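Local coordinates for protein galactose mutarotase related enzyme (Lactobacillus casei, PDB 3Q1N) that probably binds carbohydrates and interconverts the anomers of an aldose sugar, as aldose 1-epimerases do, although its own substrate is not established, at residues 30-35 with 145-150; 55-60 with 178-183; 168-173 with 210-215. All blocks are in the same frame, centred on the assembly; numbering follows the deposited sequence.

Interaction 1. Residues 30-35 with 145-150. With EDO (1,2-ethanediol), chain I.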
ATOM      1  N   ASN A  30      -3.681 -20.388 -14.387  1.00 23.91           N
ATOM      2  CA  ASN A  30      -2.544 -20.279 -13.493  1.00 23.75           C
ATOM      3  C   ASN A  30      -1.765 -18.942 -13.568  1.00 22.61           C
ATOM      4  O   ASN A  30      -0.571 -18.888 -13.247  1.00 24.06           O
ATOM      5  CB  ASN A  30      -1.586 -21.441 -13.746  1.00 24.40           C
ATOM      6  CG  ASN A  30      -0.676 -21.685 -12.618  1.00 26.96           C
ATOM      7  OD1 ASN A  30      -1.083 -21.668 -11.436  1.00 30.42           O
ATOM      8  ND2 ASN A  30       0.606 -21.915 -12.944  1.00 30.60           N
ATOM      9  N   TYR A  31      -2.453 -17.878 -13.915  1.00 20.94           N
ATOM     10  CA  TYR A  31      -1.821 -16.545 -13.978  1.00 19.81           C
ATOM     11  C   TYR A  31      -1.569 -15.955 -12.588  1.00 18.97           C
ATOM     12  O   TYR A  31      -2.486 -15.890 -11.766  1.00 18.15           O
ATOM     13  CB  TYR A  31      -2.667 -15.590 -14.804  1.00 19.19           C
ATOM     14  CG  TYR A  31      -2.116 -14.184 -14.820  1.00 19.71           C
ATOM     15  CD1 TYR A  31      -1.086 -13.850 -15.661  1.00 19.89           C
ATOM     16  CD2 TYR A  31      -2.643 -13.197 -14.020  1.00 17.33           C
ATOM     17  CE1 TYR A  31      -0.554 -12.573 -15.690  1.00 21.28           C
ATOM     18  CE2 TYR A  31      -2.154 -11.915 -14.062  1.00 18.52           C
ATOM     19  CZ  TYR A  31      -1.086 -11.605 -14.883  1.00 20.17           C
ATOM     20  OH  TYR A  31      -0.554 -10.337 -14.926  1.00 20.02           O
ATOM     21  N   GLU A  32      -0.342 -15.479 -12.369  1.00 18.22           N
ATOM     22  CA  GLU A  32       0.050 -14.814 -11.133  1.00 17.52           C
ATOM     23  C   GLU A  32      -0.075 -13.288 -11.237  1.00 16.81           C
ATOM     24  O   GLU A  32       0.639 -12.654 -12.038  1.00 18.40           O
ATOM     25  CB  GLU A  32       1.484 -15.200 -10.789  1.00 17.22           C
ATOM     26  CG  GLU A  32       2.097 -14.540  -9.566  1.00 17.36           C
ATOM     27  CD  GLU A  32       1.332 -14.820  -8.274  1.00 19.35           C
ATOM     28  OE1 GLU A  32       1.367 -15.989  -7.852  1.00 20.51           O
ATOM     29  OE2 GLU A  32       0.675 -13.919  -7.730  1.00 16.71           O
ATOM     30  N   TYR A  33      -0.962 -12.719 -10.419  1.00 15.90           N
ATOM     31  CA  TYR A  33      -1.198 -11.278 -10.434  1.00 15.16           C
ATOM     32  C   TYR A  33      -0.122 -10.500  -9.703  1.00 14.80           C
ATOM     33  O   TYR A  33       0.155  -9.358 -10.055  1.00 15.11           O
ATOM     34  CB  TYR A  33      -2.523 -10.930  -9.758  1.00 15.03           C
ATOM     35  CG  TYR A  33      -3.757 -11.353 -10.525  1.00 15.08           C
ATOM     36  CD1 TYR A  33      -4.316 -10.540 -11.495  1.00 15.22           C
ATOM     37  CD2 TYR A  33      -4.382 -12.523 -10.239  1.00 14.68           C
ATOM     38  CE1 TYR A  33      -5.476 -10.904 -12.178  1.00 15.95           C
ATOM     39  CE2 TYR A  33      -5.518 -12.917 -10.922  1.00 14.42           C
ATOM     40  CZ  TYR A  33      -6.075 -12.111 -11.869  1.00 16.06           C
ATOM     41  OH  TYR A  33      -7.215 -12.553 -12.510  1.00 17.07           O
ATOM     42  N   VAL A  34       0.439 -11.102  -8.664  1.00 14.91           N
ATOM     43  CA  VAL A  34       1.365 -10.449  -7.712  1.00 15.29           C
ATOM     44  C   VAL A  34       2.841 -10.772  -7.987  1.00 15.91           C
ATOM     45  O   VAL A  34       3.205 -11.915  -8.274  1.00 16.63           O
ATOM     46  CB  VAL A  34       0.985 -10.771  -6.264  1.00 14.54           C
ATOM     47  CG1 VAL A  34       2.014 -10.195  -5.254  1.00 15.15           C
ATOM     48  CG2 VAL A  34      -0.424 -10.190  -5.931  1.00 17.31           C
ATOM     49  N   TRP A  35       3.668  -9.737  -7.961  1.00 16.39           N
ATOM     50  CA  TRP A  35       5.114  -9.847  -8.148  1.00 17.09           C
ATOM     51  C   TRP A  35       5.691 -10.964  -7.273  1.00 18.40           C
ATOM     52  O   TRP A  35       5.356 -11.099  -6.098  1.00 16.70           O
ATOM     53  CB  TRP A  35       5.788  -8.510  -7.821  1.00 17.72           C
ATOM     54  CG  TRP A  35       7.271  -8.513  -7.909  1.00 17.43           C
ATOM     55  CD1 TRP A  35       8.164  -8.225  -6.899  1.00 16.60           C
ATOM     56  CD2 TRP A  35       8.058  -8.823  -9.061  1.00 17.31           C
ATOM     57  NE1 TRP A  35       9.440  -8.320  -7.367  1.00 18.16           N
ATOM     58  CE2 TRP A  35       9.410  -8.705  -8.688  1.00 17.75           C
ATOM     59  CE3 TRP A  35       7.750  -9.183 -10.360  1.00 18.79           C
ATOM     60  CZ2 TRP A  35      10.451  -8.915  -9.589  1.00 20.19           C
ATOM     61  CZ3 TRP A  35       8.791  -9.401 -11.264  1.00 20.49           C
ATOM     62  CH2 TRP A  35      10.121  -9.267 -10.869  1.00 20.66           C
ATOM     63  N   ALA A 145       2.718  -5.056  -5.497  1.00 15.29           N
ATOM     64  CA  ALA A 145       3.322  -4.919  -6.825  1.00 15.39           C
ATOM     65  C   ALA A 145       2.640  -5.955  -7.725  1.00 15.25           C
ATOM     66  O   ALA A 145       2.542  -7.127  -7.383  1.00 15.43           O
ATOM     67  CB  ALA A 145       4.787  -5.203  -6.760  1.00 15.49           C
ATOM     68  N   PHE A 146       2.149  -5.487  -8.854  1.00 14.11           N
ATOM     69  CA  PHE A 146       1.426  -6.289  -9.825  1.00 15.23           C
ATOM     70  C   PHE A 146       2.243  -6.542 -11.065  1.00 14.96           C
ATOM     71  O   PHE A 146       2.852  -5.623 -11.632  1.00 14.90           O
ATOM     72  CB  PHE A 146       0.152  -5.572 -10.238  1.00 15.16           C
ATOM     73  CG  PHE A 146      -0.827  -5.416  -9.104  1.00 15.46           C
ATOM     74  CD1 PHE A 146      -1.501  -6.527  -8.609  1.00 16.35           C
ATOM     75  CD2 PHE A 146      -0.994  -4.197  -8.482  1.00 16.43           C
ATOM     76  CE1 PHE A 146      -2.393  -6.411  -7.555  1.00 17.49           C
ATOM     77  CE2 PHE A 146      -1.871  -4.073  -7.404  1.00 15.64           C
ATOM     78  CZ  PHE A 146      -2.567  -5.166  -6.939  1.00 14.66           C
ATOM     79  N   ASN A 147       2.248  -7.789 -11.493  1.00 15.89           N
ATOM     80  CA  ASN A 147       2.941  -8.142 -12.755  1.00 16.32           C
ATOM     81  C   ASN A 147       2.302  -7.389 -13.937  1.00 17.09           C
ATOM     82  O   ASN A 147       1.062  -7.245 -13.986  1.00 17.51           O
ATOM     83  CB  ASN A 147       2.879  -9.632 -12.988  1.00 16.84           C
ATOM     84  CG  ASN A 147       3.644 -10.393 -11.940  1.00 17.74           C
ATOM     85  OD1 ASN A 147       4.829 -10.134 -11.745  1.00 17.40           O
ATOM     86  ND2 ASN A 147       2.967 -11.294 -11.221  1.00 17.06           N
ATOM     87  N   VAL A 148       3.164  -6.911 -14.856  1.00 17.01           N
ATOM     88  CA  VAL A 148       2.751  -6.273 -16.117  1.00 17.25           C
ATOM     89  C   VAL A 148       3.607  -6.738 -17.282  1.00 17.58           C
ATOM     90  O   VAL A 148       4.742  -7.140 -17.098  1.00 17.52           O
ATOM     91  CB  VAL A 148       2.789  -4.710 -16.039  1.00 17.31           C
ATOM     92  CG1 VAL A 148       1.825  -4.206 -14.941  1.00 17.30           C
ATOM     93  CG2 VAL A 148       4.220  -4.195 -15.796  1.00 18.20           C
ATOM     94  N   GLY A 149       3.018  -6.716 -18.479  1.00 17.62           N
ATOM     95  CA  GLY A 149       3.747  -7.019 -19.679  1.00 18.70           C
ATOM     96  C   GLY A 149       4.626  -5.869 -20.133  1.00 18.77           C
ATOM     97  O   GLY A 149       4.304  -4.698 -19.975  1.00 18.62           O
ATOM     98  N   LEU A 150       5.753  -6.249 -20.728  1.00 20.05           N
ATOM     99  CA  LEU A 150       6.690  -5.316 -21.277  1.00 20.31           C
ATOM    100  C   LEU A 150       6.847  -5.441 -22.809  1.00 20.97           C
ATOM    101  O   LEU A 150       6.666  -6.517 -23.404  1.00 20.63           O
ATOM    102  CB  LEU A 150       8.037  -5.529 -20.627  1.00 21.22           C
ATOM    103  CG  LEU A 150       8.173  -5.401 -19.113  1.00 20.97           C
ATOM    104  CD1 LEU A 150       9.663  -5.532 -18.777  1.00 22.63           C
ATOM    105  CD2 LEU A 150       7.553  -4.102 -18.616  1.00 20.14           C
TER
HETATM  106  C1  EDO I 301      -2.138  -7.420 -12.957  0.50 17.52           C
HETATM  107  O1  EDO I 301      -2.398  -8.553 -13.786  0.50 16.62           O
HETATM  108  C2  EDO I 301      -2.357  -6.133 -13.736  0.50 17.28           C
HETATM  109  O2  EDO I 301      -1.453  -6.071 -14.849  0.50 18.35           O

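Interaction 2. Residues 55-60 with 178-183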
ATOM      1  N   LYS A  55       9.457   7.037   4.148  1.00 16.01           N
ATOM      2  CA  LYS A  55      10.587   7.394   4.992  0.50 16.15           C
ATOM      3  C   LYS A  55      10.187   8.489   5.990  1.00 16.02           C
ATOM      4  O   LYS A  55       9.306   9.269   5.725  1.00 15.92           O
ATOM      5  CB  LYS A  55      11.793   7.887   4.161  0.50 16.84           C
ATOM      6  CG  LYS A  55      12.677   6.794   3.533  0.50 17.33           C
ATOM      7  CD  LYS A  55      13.908   7.439   2.872  0.50 20.20           C
ATOM      8  CE  LYS A  55      14.854   6.446   2.256  0.50 22.06           C
ATOM      9  NZ  LYS A  55      15.937   7.125   1.414  0.50 23.22           N
ATOM     10  N   SER A  56      10.873   8.497   7.120  1.00 16.63           N
ATOM     11  CA  SER A  56      10.774   9.483   8.172  1.00 17.04           C
ATOM     12  C   SER A  56      12.006  10.403   8.137  1.00 17.08           C
ATOM     13  O   SER A  56      13.128   9.931   7.893  1.00 18.17           O
ATOM     14  CB  SER A  56      10.674   8.816   9.565  1.00 17.06           C
ATOM     15  OG  SER A  56       9.425   8.208   9.750  1.00 16.63           O
ATOM     16  N   ASN A  57      11.793  11.694   8.397  1.00 16.97           N
ATOM     17  CA  ASN A  57      12.877  12.688   8.345  1.00 17.34           C
ATOM     18  C   ASN A  57      13.964  12.264   9.345  1.00 17.95           C
ATOM     19  O   ASN A  57      13.690  12.110  10.544  1.00 18.42           O
ATOM     20  CB  ASN A  57      12.348  14.069   8.702  1.00 16.97           C
ATOM     21  CG  ASN A  57      11.488  14.683   7.609  1.00 17.99           C
ATOM     22  OD1 ASN A  57      11.734  14.474   6.422  1.00 19.66           O
ATOM     23  ND2 ASN A  57      10.482  15.478   8.006  1.00 16.78           N
ATOM     24  N   GLN A  58      15.184  12.051   8.828  1.00 18.33           N
ATOM     25  CA  GLN A  58      16.335  11.630   9.651  1.00 19.25           C
ATOM     26  C   GLN A  58      16.008  10.399  10.498  1.00 18.65           C
ATOM     27  O   GLN A  58      16.484  10.296  11.637  1.00 19.29           O
ATOM     28  CB  GLN A  58      16.815  12.771  10.538  1.00 19.99           C
ATOM     29  CG  GLN A  58      17.264  14.000   9.703  1.00 22.39           C
ATOM     30  CD  GLN A  58      16.142  14.994   9.507  1.00 26.65           C
ATOM     31  OE1 GLN A  58      15.592  15.467  10.500  1.00 30.72           O
ATOM     32  NE2 GLN A  58      15.788  15.322   8.230  1.00 25.89           N
ATOM     33  N   ASP A  59      15.194   9.541   9.910  1.00 18.75           N
ATOM     34  CA  ASP A  59      14.711   8.269  10.502  1.00 19.54           C
ATOM     35  C   ASP A  59      14.214   8.435  11.926  1.00 18.65           C
ATOM     36  O   ASP A  59      14.437   7.588  12.810  1.00 18.92           O
ATOM     37  CB  ASP A  59      15.800   7.203  10.375  1.00 21.04           C
ATOM     38  CG  ASP A  59      16.106   6.840   8.901  1.00 22.72           C
ATOM     39  OD1 ASP A  59      15.197   6.663   8.053  1.00 27.45           O
ATOM     40  OD2 ASP A  59      17.280   6.667   8.585  1.00 30.49           O
ATOM     41  N   GLN A  60      13.503   9.524  12.152  1.00 18.02           N
ATOM     42  CA  GLN A  60      12.940   9.811  13.479  1.00 17.62           C
ATOM     43  C   GLN A  60      11.708  10.697  13.325  1.00 16.91           C
ATOM     44  O   GLN A  60      11.351  11.128  12.205  1.00 16.84           O
ATOM     45  CB  GLN A  60      13.993  10.477  14.397  1.00 18.43           C
ATOM     46  CG  GLN A  60      14.419  11.855  13.929  1.00 18.81           C
ATOM     47  CD  GLN A  60      15.673  12.382  14.654  1.00 22.31           C
ATOM     48  OE1 GLN A  60      15.567  13.211  15.550  1.00 27.21           O
ATOM     49  NE2 GLN A  60      16.835  11.935  14.235  1.00 25.75           N
ATOM     50  N   VAL A 178      13.500  12.395  -3.319  1.00 18.47           N
ATOM     51  CA  VAL A 178      12.820  11.116  -3.392  0.50 18.89           C
ATOM     52  C   VAL A 178      13.350  10.205  -2.265  1.00 18.76           C
ATOM     53  O   VAL A 178      14.565  10.179  -2.004  1.00 20.45           O
ATOM     54  CB  VAL A 178      12.954  10.484  -4.815  0.50 19.10           C
ATOM     55  CG1 VAL A 178      14.428  10.217  -5.180  0.50 19.28           C
ATOM     56  CG2 VAL A 178      12.115   9.234  -4.928  0.50 19.15           C
ATOM     57  N   PRO A 179      12.438   9.487  -1.562  1.00 18.20           N
ATOM     58  CA  PRO A 179      10.973   9.372  -1.679  1.00 17.76           C
ATOM     59  C   PRO A 179      10.160  10.246  -0.690  1.00 16.03           C
ATOM     60  O   PRO A 179       9.022   9.940  -0.380  1.00 15.49           O
ATOM     61  CB  PRO A 179      10.745   7.881  -1.367  1.00 18.05           C
ATOM     62  CG  PRO A 179      11.797   7.615  -0.256  1.00 18.55           C
ATOM     63  CD  PRO A 179      12.939   8.598  -0.501  1.00 19.92           C
ATOM     64  N   PHE A 180      10.748  11.320  -0.193  1.00 15.72           N
ATOM     65  CA  PHE A 180      10.031  12.275   0.662  1.00 14.77           C
ATOM     66  C   PHE A 180       9.181  13.214  -0.197  1.00 14.50           C
ATOM     67  O   PHE A 180       9.481  13.459  -1.340  1.00 14.84           O
ATOM     68  CB  PHE A 180      10.974  13.152   1.482  1.00 14.66           C
ATOM     69  CG  PHE A 180      11.824  12.397   2.497  1.00 14.71           C
ATOM     70  CD1 PHE A 180      13.061  11.895   2.178  1.00 15.82           C
ATOM     71  CD2 PHE A 180      11.353  12.213   3.779  1.00 16.40           C
ATOM     72  CE1 PHE A 180      13.818  11.225   3.135  1.00 17.56           C
ATOM     73  CE2 PHE A 180      12.105  11.586   4.751  1.00 17.36           C
ATOM     74  CZ  PHE A 180      13.344  11.073   4.427  1.00 17.85           C
ATOM     75  N   ARG A 181       8.162  13.788   0.415  1.00 14.64           N
ATOM     76  CA  ARG A 181       7.383  14.879  -0.189  1.00 14.61           C
ATOM     77  C   ARG A 181       8.040  16.255  -0.042  1.00 15.26           C
ATOM     78  O   ARG A 181       8.712  16.526   0.960  1.00 15.19           O
ATOM     79  CB  ARG A 181       5.983  14.913   0.432  1.00 14.61           C
ATOM     80  CG  ARG A 181       5.183  13.616   0.228  1.00 15.14           C
ATOM     81  CD  ARG A 181       3.734  13.737   0.652  1.00 14.11           C
ATOM     82  NE  ARG A 181       3.618  14.165   2.039  1.00 14.71           N
ATOM     83  CZ  ARG A 181       3.291  15.362   2.473  1.00 14.34           C
ATOM     84  NH1 ARG A 181       3.130  16.397   1.635  1.00 15.11           N
ATOM     85  NH2 ARG A 181       3.211  15.554   3.780  1.00 15.90           N
ATOM     86  N   ASN A 182       7.779  17.118  -1.020  1.00 15.32           N
ATOM     87  CA  ASN A 182       8.228  18.500  -0.967  1.00 16.36           C
ATOM     88  C   ASN A 182       7.194  19.470  -0.401  1.00 16.69           C
ATOM     89  O   ASN A 182       7.538  20.625  -0.224  1.00 16.88           O
ATOM     90  CB  ASN A 182       8.702  18.977  -2.359  1.00 18.09           C
ATOM     91  CG  ASN A 182       7.577  19.141  -3.370  1.00 17.41           C
ATOM     92  OD1 ASN A 182       6.416  19.003  -3.066  1.00 21.47           O
ATOM     93  ND2 ASN A 182       7.943  19.497  -4.616  1.00 26.08           N
ATOM     94  N   GLY A 183       5.958  19.009  -0.159  1.00 16.68           N
ATOM     95  CA  GLY A 183       4.865  19.842   0.347  1.00 17.34           C
ATOM     96  C   GLY A 183       3.844  20.410  -0.643  1.00 19.97           C
ATOM     97  O   GLY A 183       2.888  21.083  -0.196  1.00 22.19           O
TER
HETATM   98  O   HOH W   1       8.720   7.742   1.365  1.00 19.07           O
HETATM   99  O   HOH W   2      16.019   9.639   0.512  1.00 34.01           O

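Interaction 3. Residues 168-173 with 210-215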
ATOM      1  N   SER A 168     -12.000  16.715 -10.183  1.00 30.22           N
ATOM      2  CA  SER A 168     -11.075  17.772 -10.605  1.00 29.52           C
ATOM      3  C   SER A 168      -9.877  17.069 -11.263  1.00 27.78           C
ATOM      4  O   SER A 168      -9.765  15.850 -11.158  1.00 27.68           O
ATOM      5  CB  SER A 168     -10.648  18.650  -9.408  1.00 29.73           C
ATOM      6  OG  SER A 168      -9.816  17.971  -8.483  1.00 30.09           O
ATOM      7  N   PRO A 169      -8.999  17.815 -11.961  1.00 26.25           N
ATOM      8  CA  PRO A 169      -7.903  17.151 -12.628  1.00 24.84           C
ATOM      9  C   PRO A 169      -7.055  16.323 -11.675  1.00 22.59           C
ATOM     10  O   PRO A 169      -6.960  16.660 -10.505  1.00 21.12           O
ATOM     11  CB  PRO A 169      -7.093  18.298 -13.190  1.00 25.63           C
ATOM     12  CG  PRO A 169      -8.125  19.376 -13.462  1.00 27.27           C
ATOM     13  CD  PRO A 169      -9.082  19.246 -12.317  1.00 27.43           C
ATOM     14  N   LEU A 170      -6.465  15.249 -12.197  1.00 21.16           N
ATOM     15  CA  LEU A 170      -5.588  14.385 -11.404  1.00 20.22           C
ATOM     16  C   LEU A 170      -4.399  15.183 -10.887  1.00 19.05           C
ATOM     17  O   LEU A 170      -3.784  15.904 -11.669  1.00 18.48           O
ATOM     18  CB  LEU A 170      -5.031  13.256 -12.273  1.00 20.72           C
ATOM     19  CG  LEU A 170      -5.790  11.936 -12.341  1.00 23.29           C
ATOM     20  CD1 LEU A 170      -5.142  11.036 -13.448  1.00 25.56           C
ATOM     21  CD2 LEU A 170      -5.852  11.236 -10.985  1.00 24.09           C
ATOM     22  N   GLN A 171      -4.092  15.036  -9.589  1.00 17.73           N
ATOM     23  CA  GLN A 171      -2.961  15.726  -8.973  0.50 17.91           C
ATOM     24  C   GLN A 171      -2.125  14.726  -8.176  1.00 17.31           C
ATOM     25  O   GLN A 171      -2.648  13.689  -7.712  1.00 16.69           O
ATOM     26  CB  GLN A 171      -3.462  16.880  -8.073  0.50 17.99           C
ATOM     27  CG  GLN A 171      -4.195  18.022  -8.829  0.50 19.86           C
ATOM     28  CD  GLN A 171      -3.252  18.940  -9.589  0.50 21.53           C
ATOM     29  OE1 GLN A 171      -2.577  19.790  -8.993  0.50 24.21           O
ATOM     30  NE2 GLN A 171      -3.200  18.784 -10.917  0.50 23.75           N
ATOM     31  N   ARG A 172      -0.823  15.020  -8.061  1.00 16.77           N
ATOM     32  CA  ARG A 172       0.068  14.239  -7.219  0.67 16.46           C
ATOM     33  C   ARG A 172       0.745  15.121  -6.184  1.00 15.58           C
ATOM     34  O   ARG A 172       0.905  16.343  -6.386  1.00 16.79           O
ATOM     35  CB  ARG A 172       1.161  13.565  -8.039  0.67 15.78           C
ATOM     36  CG  ARG A 172       2.168  14.529  -8.567  0.67 17.96           C
ATOM     37  CD  ARG A 172       3.118  13.917  -9.487  0.67 20.54           C
ATOM     38  NE  ARG A 172       4.071  13.038  -8.817  0.67 21.09           N
ATOM     39  CZ  ARG A 172       5.190  12.609  -9.399  0.67 20.44           C
ATOM     40  NH1 ARG A 172       5.499  13.015 -10.632  0.67 22.04           N
ATOM     41  NH2 ARG A 172       6.019  11.795  -8.752  0.67 16.84           N
ATOM     42  N   PHE A 173       1.133  14.509  -5.085  1.00 15.75           N
ATOM     43  CA  PHE A 173       1.975  15.178  -4.107  1.00 15.17           C
ATOM     44  C   PHE A 173       3.374  15.370  -4.678  1.00 16.33           C
ATOM     45  O   PHE A 173       3.988  14.435  -5.167  1.00 17.92           O
ATOM     46  CB  PHE A 173       2.050  14.403  -2.808  1.00 15.14           C
ATOM     47  CG  PHE A 173       0.807  14.468  -2.019  1.00 14.97           C
ATOM     48  CD1 PHE A 173       0.583  15.570  -1.182  1.00 14.92           C
ATOM     49  CD2 PHE A 173      -0.176  13.532  -2.140  1.00 14.73           C
ATOM     50  CE1 PHE A 173      -0.568  15.677  -0.432  1.00 16.10           C
ATOM     51  CE2 PHE A 173      -1.353  13.655  -1.429  1.00 15.91           C
ATOM     52  CZ  PHE A 173      -1.540  14.723  -0.567  1.00 15.50           C
ATOM     53  N   LEU A 210      -1.233   9.951  -5.852  1.00 15.82           N
ATOM     54  CA  LEU A 210      -2.437  10.672  -6.278  1.00 16.70           C
ATOM     55  C   LEU A 210      -3.157  11.276  -5.085  1.00 16.82           C
ATOM     56  O   LEU A 210      -3.442  10.592  -4.078  1.00 18.11           O
ATOM     57  CB  LEU A 210      -3.420   9.741  -7.023  1.00 16.50           C
ATOM     58  CG  LEU A 210      -2.852   9.025  -8.244  1.00 18.27           C
ATOM     59  CD1 LEU A 210      -3.967   8.168  -8.872  1.00 17.32           C
ATOM     60  CD2 LEU A 210      -2.318   9.988  -9.278  1.00 17.99           C
ATOM     61  N   ALA A 211      -3.452  12.561  -5.210  1.00 17.84           N
ATOM     62  CA  ALA A 211      -4.037  13.359  -4.150  1.00 18.13           C
ATOM     63  C   ALA A 211      -5.558  13.379  -4.168  1.00 19.20           C
ATOM     64  O   ALA A 211      -6.167  13.883  -3.211  1.00 20.49           O
ATOM     65  CB  ALA A 211      -3.506  14.778  -4.232  1.00 18.27           C
ATOM     66  N   ASN A 212      -6.179  12.838  -5.225  1.00 18.85           N
ATOM     67  CA  ASN A 212      -7.627  12.957  -5.414  1.00 19.32           C
ATOM     68  C   ASN A 212      -8.383  11.923  -4.583  1.00 19.23           C
ATOM     69  O   ASN A 212      -8.589  10.785  -5.006  1.00 19.51           O
ATOM     70  CB  ASN A 212      -7.998  12.869  -6.914  1.00 19.46           C
ATOM     71  CG  ASN A 212      -7.209  13.817  -7.775  1.00 19.66           C
ATOM     72  OD1 ASN A 212      -6.038  13.599  -8.005  1.00 19.50           O
ATOM     73  ND2 ASN A 212      -7.870  14.835  -8.339  1.00 19.69           N
ATOM     74  N   SER A 213      -8.827  12.322  -3.383  1.00 19.52           N
ATOM     75  CA  SER A 213      -9.377  11.350  -2.428  0.50 18.97           C
ATOM     76  C   SER A 213     -10.741  10.805  -2.767  1.00 19.56           C
ATOM     77  O   SER A 213     -11.178   9.808  -2.179  1.00 19.90           O
ATOM     78  CB  SER A 213      -9.397  11.947  -1.022  0.50 19.06           C
ATOM     79  OG  SER A 213      -8.097  12.329  -0.656  0.50 16.84           O
ATOM     80  N   GLU A 214     -11.427  11.441  -3.710  1.00 19.96           N
ATOM     81  CA  GLU A 214     -12.739  11.001  -4.103  1.00 20.49           C
ATOM     82  C   GLU A 214     -12.759   9.710  -4.937  1.00 19.94           C
ATOM     83  O   GLU A 214     -13.843   9.150  -5.186  1.00 19.59           O
ATOM     84  CB  GLU A 214     -13.426  12.088  -4.912  1.00 21.49           C
ATOM     85  CG  GLU A 214     -12.829  12.368  -6.323  1.00 22.77           C
ATOM     86  CD  GLU A 214     -11.784  13.490  -6.341  1.00 25.28           C
ATOM     87  OE1 GLU A 214     -11.060  13.700  -5.314  1.00 25.92           O
ATOM     88  OE2 GLU A 214     -11.658  14.140  -7.409  1.00 27.81           O
ATOM     89  N   ILE A 215     -11.593   9.279  -5.418  1.00 19.03           N
ATOM     90  CA  ILE A 215     -11.528   8.065  -6.251  1.00 18.38           C
ATOM     91  C   ILE A 215     -12.053   6.836  -5.528  1.00 17.48           C
ATOM     92  O   ILE A 215     -11.706   6.568  -4.374  1.00 16.98           O
ATOM     93  CB  ILE A 215     -10.076   7.795  -6.760  1.00 17.92           C
ATOM     94  CG1 ILE A 215      -9.640   8.950  -7.668  1.00 18.48           C
ATOM     95  CG2 ILE A 215     -10.003   6.409  -7.512  1.00 19.73           C
ATOM     96  CD1 ILE A 215      -8.102   8.965  -7.982  1.00 19.33           C
TER

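Interaction 1. Residues 30-35 with 145-150
The side chain of N147 meets four residues of 30-35: Y31, E32, V34 and W35. CB approaches the tip of Y31, 4.0 Å from its OH, and nears E32 O. Chi1 of -65° puts CG anti to its own carbonyl carbon; rotation about CB-CG then turns ND2 to the carbonyls and OD1 to the indole. ND2 donates to E32 O at 2.8 Å, from well above the carbonyl plane, and weakly to V34 O at 3.0 Å. OD1 sits at the edge of the W35 indole, in its plane, 3.4 Å from CE3, the amide and ring planes 60° apart. Asparagine suits this place because its short amide offers N-H groups to backbone carbonyls and an oxygen to a ring edge.

The backbones add an antiparallel, non-hydrogen-bonded pair, V34 with F146. It is flanked by the bonds from N147 N to Y33 O (3.0 Å) and from W35 N to A145 O (2.9 Å, 176° at the hydrogen), while the CB atoms of W35 and A145 pack together. E32 OE2 accepts V34 N through its anti lone pair and also holds L24 N, its other oxygen meeting S23, so the carboxylate ties 32-34 to strand 20-26. An ethanediol, probably from the crystallisation liquor, puts O1 2.8 Å from Y31 OH and donates from O2 to N147 O.

Thus one amide and two backbone bonds give four carbonyl oxygens a partner, that of V34 only weakly, just past strand 31-32 at the end of strand 136-147, and the indole edge, its hydrogens slightly positive, probably favours OD1.

Interaction 2. Residues 55-60 with 178-183
F180 packs its ring against the start of 55-60, and K55 CB sits over one face in a CH-pi contact, 4.0 Å from the ring centroid and 29° off its normal. At the ring edge, in plane, lies S56 C, 3.6 Å from CE2, and N57 OD1 comes within 3.4 Å of CE2, its amide turned 20° from the ring plane. Beyond CB the lysine, in one of two modelled conformers, runs extended across the P179 ring at about a right angle, CD meeting P179 CD at 3.7 Å. Lysine suits a half-open site, since its methylenes cover apolar rings while the amine reaches water. The cis peptide before P179 belongs to the turn that presents both rings. No direct hydrogen bond crosses, but two waters bridge: K55 N to P179 O, and K55 NZ to V178 O.

Further out, D59 N to S56 O closes a tight turn, and N57 ND2 donates to Q263 O while N57 N meets D262. R181 also bonds D262, through its backbone, so the 261-266 loop braces both segments. The contact joins the loop after strand 48-49 to the chain between strands 171-175 and 181-182, with strand 184-187 following.

Interaction 3. Residues 168-173 with 210-215
F173 and A211 meet at a flat ring: CE2 of F173 lies 3.7 Å from A211 CB, the methyl coming in obliquely, while Y238 meets the same ring edge-to-face. The second flat group is the amide of N212, which works through its rim. ND2 donates to P169 O, an acceptor nearly in the amide plane, at 3.0 Å and 164°. OD1 takes Q171 N at 2.9 Å, in the carbonyl plane, on a lone pair. One primary amide pairs with the carbonyl and the N-H that flank L170, in the pattern a residue of a parallel strand would use. Chi1 of -52° sets CG of N212 beside its own backbone N, anti to the carbonyl carbon; the amide meets segment 168-173, and the two bonds fix its rotation.

The side-chain bonds adjoin a short antiparallel backbone pairing. R172 and L210 form a non-hydrogen-bonded pair, bordered by A211 N to Q171 O at 2.9 Å and by a backbone bond between F173 and I209. In this beta-rich aldose 1-epimerase fold, the pairing attaches strand 208-210 to strand 171-175, which is paired with strand 184-187. Past it the chain leaves in a type I turn from N212 to I215, so an asparagine able to imitate backbone takes over where the strand stops.

Beside the amide two buried leucines pack: L170 CD2 meets L210 CD2 at 4.1 Å and lies 3.8 Å from N212 OD1, with V163 and L161 of strand 160-164 as neighbours. Small A211 lets F173 come close to the backbone, and the carboxylate of E214 is held by N167 N.

In the fold
From the N terminus, 30-35 opens interaction 1, which closes a long loop at 145-150 and ties the edge of the N-terminal four-stranded sheet to strand 136-147 of the branched sheet. Segment 55-60 begins within that loop but finds its partner at 178-183, beyond it, so interactions 1 and 2 cross. Interaction 3 opens at 168-173, before interaction 2 has closed, and ends at 210-215; these two also cross, whereas 1 and 3 follow in series. Interactions 2 and 3 touch by packing, R181 NH1 lying 3.9 Å from F173 CD1, and both anchor the 171-187 hairpin region. Interaction 1 stands apart, its centre 29 Å from that of interaction 2.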